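Local coordinates for protein Exo-beta-1,4-mannosidase (Rhizomucor miehei, PDB 4LYP) that probably releases mannose from the non-reducing ends of beta-1,4-linked manno-oligosaccharides, as a secreted family 5 glycoside hydrolase with a TIM-barrel fold, at residues A[152-163]-A[181-192]. Numbering follows the deposited sequence.
Sequences FWQWSGGFGQYV and YDEFTQFAARFY
Phe152 points the far edge of its ring at helix 181-192, with Phe152 CZ 3.6 Å from Thr185 O. The contact lies in the loop and helix that follow strand 144-148 of the TIM barrel, and joins them to the next helix. Phe152 holds CG opposite its backbone N (chi1 -173°), which carries the ring over to Ala188; Ala188 CB makes an off-centre CH-pi contact with it. Tyr192 OH comes close to the same ring but is hydrogen-bonded to Gln240 O.

Trp153 lies in a guanidine-binding pocket, and its NE1 is hydrogen-bonded to Glu238. Its six-membered ring receives the edge of Tyr181 in an offset edge-to-face pair, planes steeply inclined, with Trp153 CZ3 3.5 Å from Tyr181 CD1. Phe184 meets the indole rim to rim. Tyr181 and Phe184 of helix 181-192 thus pack against a residue of the pocket. Gln154 bends at chi2 and donates from NE2 to Tyr181 OH (3.0 Å, N-H...O 157°), while its OE1 lies over one face of Phe184.

Phe159 stacks face to face on Phe191, with centroids 3.8 Å apart and planes nearly parallel. Gly160 brings the helices close, its CA 4.1 Å from Ala188 CA, and its O meets the edge of Phe187. The helix segments cross at 70°. Phe191 turns its edge to the face of the Tyr162 ring in an offset edge-to-face pair, with Tyr162 CB 3.6 Å from Phe191 CE2.

Val163 is a knob in a hole formed by Phe187, Ala188, Arg190 and Phe191. Its CG1 sits over the Phe187 face and 3.3 Å from Arg190 NH2, while Arg190 NE donates a hydrogen bond to a lone pair of Phe187 O, in the carbonyl plane.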
loop_
_atom_site.group_PDB
_atom_site.type_symbol
_atom_site.label_atom_id
_atom_site.label_comp_id
_atom_site.label_asym_id
_atom_site.label_seq_id
_atom_site.Cartn_x
_atom_site.Cartn_y
_atom_site.Cartn_z
ATOM N N PHE A 152 -7.968 6.317 -3.578
ATOM C CA PHE A 152 -8.597 7.628 -3.483
ATOM C C PHE A 152 -7.777 8.625 -4.303
ATOM O O PHE A 152 -8.378 9.553 -4.903
ATOM C CB PHE A 152 -8.722 8.050 -2.028
ATOM C CG PHE A 152 -9.509 9.321 -1.904
ATOM C CD1 PHE A 152 -10.910 9.272 -1.884
ATOM C CD2 PHE A 152 -8.876 10.585 -1.911
ATOM C CE1 PHE A 152 -11.660 10.424 -1.841
ATOM C CE2 PHE A 152 -9.649 11.764 -1.864
ATOM C CZ PHE A 152 -11.052 11.655 -1.832
ATOM N N TRP A 153 -6.455 8.540 -4.205
ATOM C CA TRP A 153 -5.576 9.566 -4.714
ATOM C C TRP A 153 -5.293 9.422 -6.187
ATOM O O TRP A 153 -5.648 8.440 -6.884
ATOM C CB TRP A 153 -4.286 9.624 -3.874
ATOM C CG TRP A 153 -4.598 9.869 -2.444
ATOM C CD1 TRP A 153 -4.463 8.970 -1.410
ATOM C CD2 TRP A 153 -5.162 11.052 -1.847
ATOM N NE1 TRP A 153 -4.934 9.516 -0.219
ATOM C CE2 TRP A 153 -5.356 10.798 -0.471
ATOM C CE3 TRP A 153 -5.558 12.315 -2.379
ATOM C CZ2 TRP A 153 -5.918 11.738 0.389
ATOM C CZ3 TRP A 153 -6.149 13.224 -1.513
ATOM C CH2 TRP A 153 -6.326 12.956 -0.138
ATOM N N GLN A 154 -4.566 10.430 -6.706
ATOM C CA GLN A 154 -4.469 10.654 -8.163
ATOM C C GLN A 154 -3.354 9.917 -8.838
ATOM O O GLN A 154 -3.278 9.907 -10.079
ATOM C CB GLN A 154 -4.329 12.164 -8.439
ATOM C CG GLN A 154 -2.997 12.834 -8.028
ATOM C CD GLN A 154 -2.913 13.267 -6.562
ATOM O OE1 GLN A 154 -3.514 12.682 -5.645
ATOM N NE2 GLN A 154 -2.115 14.329 -6.330
ATOM N N TRP A 155 -2.463 9.252 -8.090
ATOM C CA TRP A 155 -1.220 8.687 -8.676
ATOM C C TRP A 155 -1.409 7.426 -9.414
ATOM O O TRP A 155 -0.508 6.958 -10.113
ATOM C CB TRP A 155 -0.148 8.627 -7.624
ATOM C CG TRP A 155 -0.463 7.870 -6.359
ATOM C CD1 TRP A 155 -0.865 8.408 -5.134
ATOM C CD2 TRP A 155 -0.294 6.413 -6.159
ATOM N NE1 TRP A 155 -0.967 7.401 -4.213
ATOM C CE2 TRP A 155 -0.606 6.180 -4.776
ATOM C CE3 TRP A 155 0.054 5.338 -6.958
ATOM C CZ2 TRP A 155 -0.552 4.916 -4.201
ATOM C CZ3 TRP A 155 0.131 4.102 -6.384
ATOM C CH2 TRP A 155 -0.176 3.874 -5.001
ATOM N N SER A 156 -2.629 6.848 -9.353
ATOM C CA SER A 156 -3.007 5.733 -10.197
ATOM C C SER A 156 -4.299 6.084 -10.960
ATOM O O SER A 156 -5.053 5.185 -11.369
ATOM C CB SER A 156 -3.163 4.448 -9.380
ATOM O OG SER A 156 -4.160 4.643 -8.387
ATOM N N GLY A 157 -4.597 7.387 -11.118
ATOM C CA GLY A 157 -5.898 7.808 -11.654
ATOM C C GLY A 157 -6.894 7.853 -10.493
ATOM O O GLY A 157 -7.141 8.929 -9.931
ATOM N N GLY A 158 -7.367 6.691 -10.070
ATOM C CA GLY A 158 -8.055 6.593 -8.791
ATOM C C GLY A 158 -9.525 7.085 -8.868
ATOM O O GLY A 158 -10.114 7.257 -9.933
ATOM N N PHE A 159 -10.107 7.309 -7.684
ATOM C CA PHE A 159 -11.536 7.648 -7.599
ATOM C C PHE A 159 -11.825 8.927 -8.356
ATOM O O PHE A 159 -12.898 9.048 -8.965
ATOM C CB PHE A 159 -11.963 7.792 -6.163
ATOM C CG PHE A 159 -12.086 6.496 -5.399
ATOM C CD1 PHE A 159 -11.727 5.289 -5.921
ATOM C CD2 PHE A 159 -12.516 6.520 -4.090
ATOM C CE1 PHE A 159 -11.856 4.103 -5.220
ATOM C CE2 PHE A 159 -12.678 5.356 -3.358
ATOM C CZ PHE A 159 -12.321 4.131 -3.895
ATOM N N GLY A 160 -10.904 9.909 -8.404
ATOM C CA GLY A 160 -11.129 11.113 -9.183
ATOM C C GLY A 160 -11.223 10.834 -10.656
ATOM O O GLY A 160 -11.991 11.493 -11.356
ATOM N N GLN A 161 -10.483 9.849 -11.149
ATOM C CA GLN A 161 -10.593 9.455 -12.544
ATOM C C GLN A 161 -11.955 8.801 -12.801
ATOM O O GLN A 161 -12.559 9.064 -13.831
ATOM C CB GLN A 161 -9.428 8.559 -12.964
ATOM C CG GLN A 161 -9.541 8.140 -14.413
ATOM C CD GLN A 161 -9.537 9.338 -15.343
ATOM O OE1 GLN A 161 -8.617 10.159 -15.301
ATOM N NE2 GLN A 161 -10.553 9.473 -16.219
ATOM N N TYR A 162 -12.404 7.913 -11.909
ATOM C CA TYR A 162 -13.758 7.351 -12.115
ATOM C C TYR A 162 -14.787 8.468 -12.168
ATOM O O TYR A 162 -15.718 8.433 -13.011
ATOM C CB TYR A 162 -14.121 6.328 -11.050
ATOM C CG TYR A 162 -13.474 4.979 -11.162
ATOM C CD1 TYR A 162 -12.239 4.695 -10.592
ATOM C CD2 TYR A 162 -14.074 3.942 -11.867
ATOM C CE1 TYR A 162 -11.668 3.450 -10.651
ATOM C CE2 TYR A 162 -13.523 2.681 -11.919
ATOM C CZ TYR A 162 -12.329 2.410 -11.284
ATOM O OH TYR A 162 -11.882 1.138 -11.284
ATOM N N VAL A 163 -14.693 9.465 -11.276
ATOM C CA VAL A 163 -15.594 10.597 -11.305
ATOM C C VAL A 163 -15.505 11.319 -12.629
ATOM O O VAL A 163 -16.534 11.671 -13.230
ATOM C CB VAL A 163 -15.362 11.531 -10.093
ATOM C CG1 VAL A 163 -16.156 12.839 -10.249
ATOM C CG2 VAL A 163 -15.712 10.818 -8.780
ATOM N N TYR A 181 -5.606 20.280 -1.425
ATOM C CA TYR A 181 -5.923 18.863 -1.110
ATOM C C TYR A 181 -7.466 18.783 -0.712
ATOM O O TYR A 181 -8.152 17.832 -1.160
ATOM C CB TYR A 181 -4.747 18.030 -0.273
ATOM C CG TYR A 181 -3.672 17.182 -1.169
ATOM C CD1 TYR A 181 -4.017 15.987 -1.785
ATOM C CD2 TYR A 181 -2.317 17.595 -1.351
ATOM C CE1 TYR A 181 -3.079 15.269 -2.577
ATOM C CE2 TYR A 181 -1.370 16.900 -2.073
ATOM C CZ TYR A 181 -1.782 15.753 -2.737
ATOM O OH TYR A 181 -1.069 14.937 -3.615
ATOM N N ASP A 182 -8.089 19.808 -0.146
ATOM C CA ASP A 182 -9.536 19.828 0.188
ATOM C C ASP A 182 -10.461 19.862 -1.076
ATOM O O ASP A 182 -11.471 19.126 -1.177
ATOM C CB ASP A 182 -9.871 21.000 1.218
ATOM N N GLU A 183 -10.083 20.716 -2.034
ATOM C CA GLU A 183 -10.766 20.895 -3.335
ATOM C C GLU A 183 -10.715 19.534 -4.114
ATOM O O GLU A 183 -11.743 18.994 -4.587
ATOM C CB GLU A 183 -10.208 21.994 -4.247
ATOM C CG GLU A 183 -11.047 22.067 -5.534
ATOM C CD GLU A 183 -10.695 23.206 -6.476
ATOM O OE1 GLU A 183 -9.963 24.156 -6.079
ATOM O OE2 GLU A 183 -11.159 23.165 -7.652
ATOM N N PHE A 184 -9.514 18.931 -4.214
ATOM C CA PHE A 184 -9.392 17.637 -4.866
ATOM C C PHE A 184 -10.241 16.601 -4.118
ATOM O O PHE A 184 -10.925 15.769 -4.755
ATOM C CB PHE A 184 -7.927 17.192 -4.924
ATOM C CG PHE A 184 -7.781 15.801 -5.460
ATOM C CD1 PHE A 184 -7.803 15.612 -6.840
ATOM C CD2 PHE A 184 -7.742 14.726 -4.634
ATOM C CE1 PHE A 184 -7.775 14.316 -7.365
ATOM C CE2 PHE A 184 -7.697 13.407 -5.144
ATOM C CZ PHE A 184 -7.755 13.231 -6.481
ATOM N N THR A 185 -10.154 16.552 -2.768
ATOM C CA THR A 185 -10.879 15.579 -1.988
ATOM C C THR A 185 -12.367 15.664 -2.222
ATOM O O THR A 185 -12.994 14.661 -2.373
ATOM C CB THR A 185 -10.541 15.669 -0.464
ATOM O OG1 THR A 185 -9.164 15.385 -0.259
ATOM C CG2 THR A 185 -11.363 14.715 0.383
ATOM N N GLN A 186 -12.939 16.861 -2.257
ATOM C CA GLN A 186 -14.403 16.982 -2.496
ATOM C C GLN A 186 -14.755 16.475 -3.874
ATOM O O GLN A 186 -15.806 15.831 -4.077
ATOM C CB GLN A 186 -14.828 18.477 -2.370
ATOM C CG GLN A 186 -14.881 18.969 -0.950
ATOM C CD GLN A 186 -15.736 20.178 -0.712
ATOM O OE1 GLN A 186 -15.382 20.995 0.093
ATOM N NE2 GLN A 186 -16.926 20.254 -1.344
ATOM N N PHE A 187 -13.853 16.668 -4.854
ATOM C CA PHE A 187 -14.081 16.234 -6.233
ATOM C C PHE A 187 -14.109 14.687 -6.241
ATOM O O PHE A 187 -15.065 14.078 -6.754
ATOM C CB PHE A 187 -12.977 16.732 -7.149
ATOM C CG PHE A 187 -13.136 16.302 -8.566
ATOM C CD1 PHE A 187 -12.566 15.095 -8.981
ATOM C CD2 PHE A 187 -13.699 17.169 -9.520
ATOM C CE1 PHE A 187 -12.697 14.633 -10.321
ATOM C CE2 PHE A 187 -13.718 16.789 -10.857
ATOM C CZ PHE A 187 -13.265 15.497 -11.267
ATOM N N ALA A 188 -13.074 14.040 -5.703
ATOM C CA ALA A 188 -12.932 12.619 -5.781
ATOM C C ALA A 188 -13.925 11.882 -4.864
ATOM O O ALA A 188 -14.370 10.760 -5.197
ATOM C CB ALA A 188 -11.530 12.211 -5.449
ATOM N N ALA A 189 -14.292 12.476 -3.729
ATOM C CA ALA A 189 -15.211 11.821 -2.805
ATOM C C ALA A 189 -16.619 11.706 -3.367
ATOM O O ALA A 189 -17.427 10.973 -2.821
ATOM C CB ALA A 189 -15.209 12.516 -1.449
ATOM N N ARG A 190 -16.934 12.441 -4.447
ATOM C CA ARG A 190 -18.195 12.228 -5.164
ATOM C C ARG A 190 -18.358 10.787 -5.564
ATOM O O ARG A 190 -19.496 10.296 -5.693
ATOM C CB ARG A 190 -18.301 13.133 -6.368
ATOM C CG ARG A 190 -18.408 14.614 -5.975
ATOM C CD ARG A 190 -18.754 15.506 -7.132
ATOM N NE ARG A 190 -17.667 15.496 -8.040
ATOM C CZ ARG A 190 -17.684 16.072 -9.276
ATOM N NH1 ARG A 190 -18.826 16.563 -9.750
ATOM N NH2 ARG A 190 -16.612 16.084 -10.086
ATOM N N PHE A 191 -17.260 10.060 -5.734
ATOM C CA PHE A 191 -17.268 8.624 -6.014
ATOM C C PHE A 191 -18.180 7.836 -5.093
ATOM O O PHE A 191 -18.858 6.893 -5.555
ATOM C CB PHE A 191 -15.829 8.122 -5.906
ATOM C CG PHE A 191 -15.633 6.651 -6.274
ATOM C CD1 PHE A 191 -15.849 5.645 -5.321
ATOM C CD2 PHE A 191 -15.204 6.311 -7.540
ATOM C CE1 PHE A 191 -15.681 4.265 -5.666
ATOM C CE2 PHE A 191 -15.015 4.967 -7.861
ATOM C CZ PHE A 191 -15.218 3.967 -6.932
ATOM N N TYR A 192 -18.214 8.170 -3.786
ATOM C CA TYR A 192 -19.087 7.475 -2.850
ATOM C C TYR A 192 -20.125 8.395 -2.188
ATOM O O TYR A 192 -21.053 7.903 -1.613
ATOM C CB TYR A 192 -18.283 6.689 -1.822
ATOM C CG TYR A 192 -17.082 7.438 -1.211
ATOM C CD1 TYR A 192 -17.221 8.490 -0.390
ATOM C CD2 TYR A 192 -15.771 7.042 -1.561
ATOM C CE1 TYR A 192 -16.124 9.162 0.167
ATOM C CE2 TYR A 192 -14.671 7.696 -1.035
ATOM C CZ TYR A 192 -14.836 8.757 -0.184
ATOM O OH TYR A 192 -13.717 9.390 0.311
#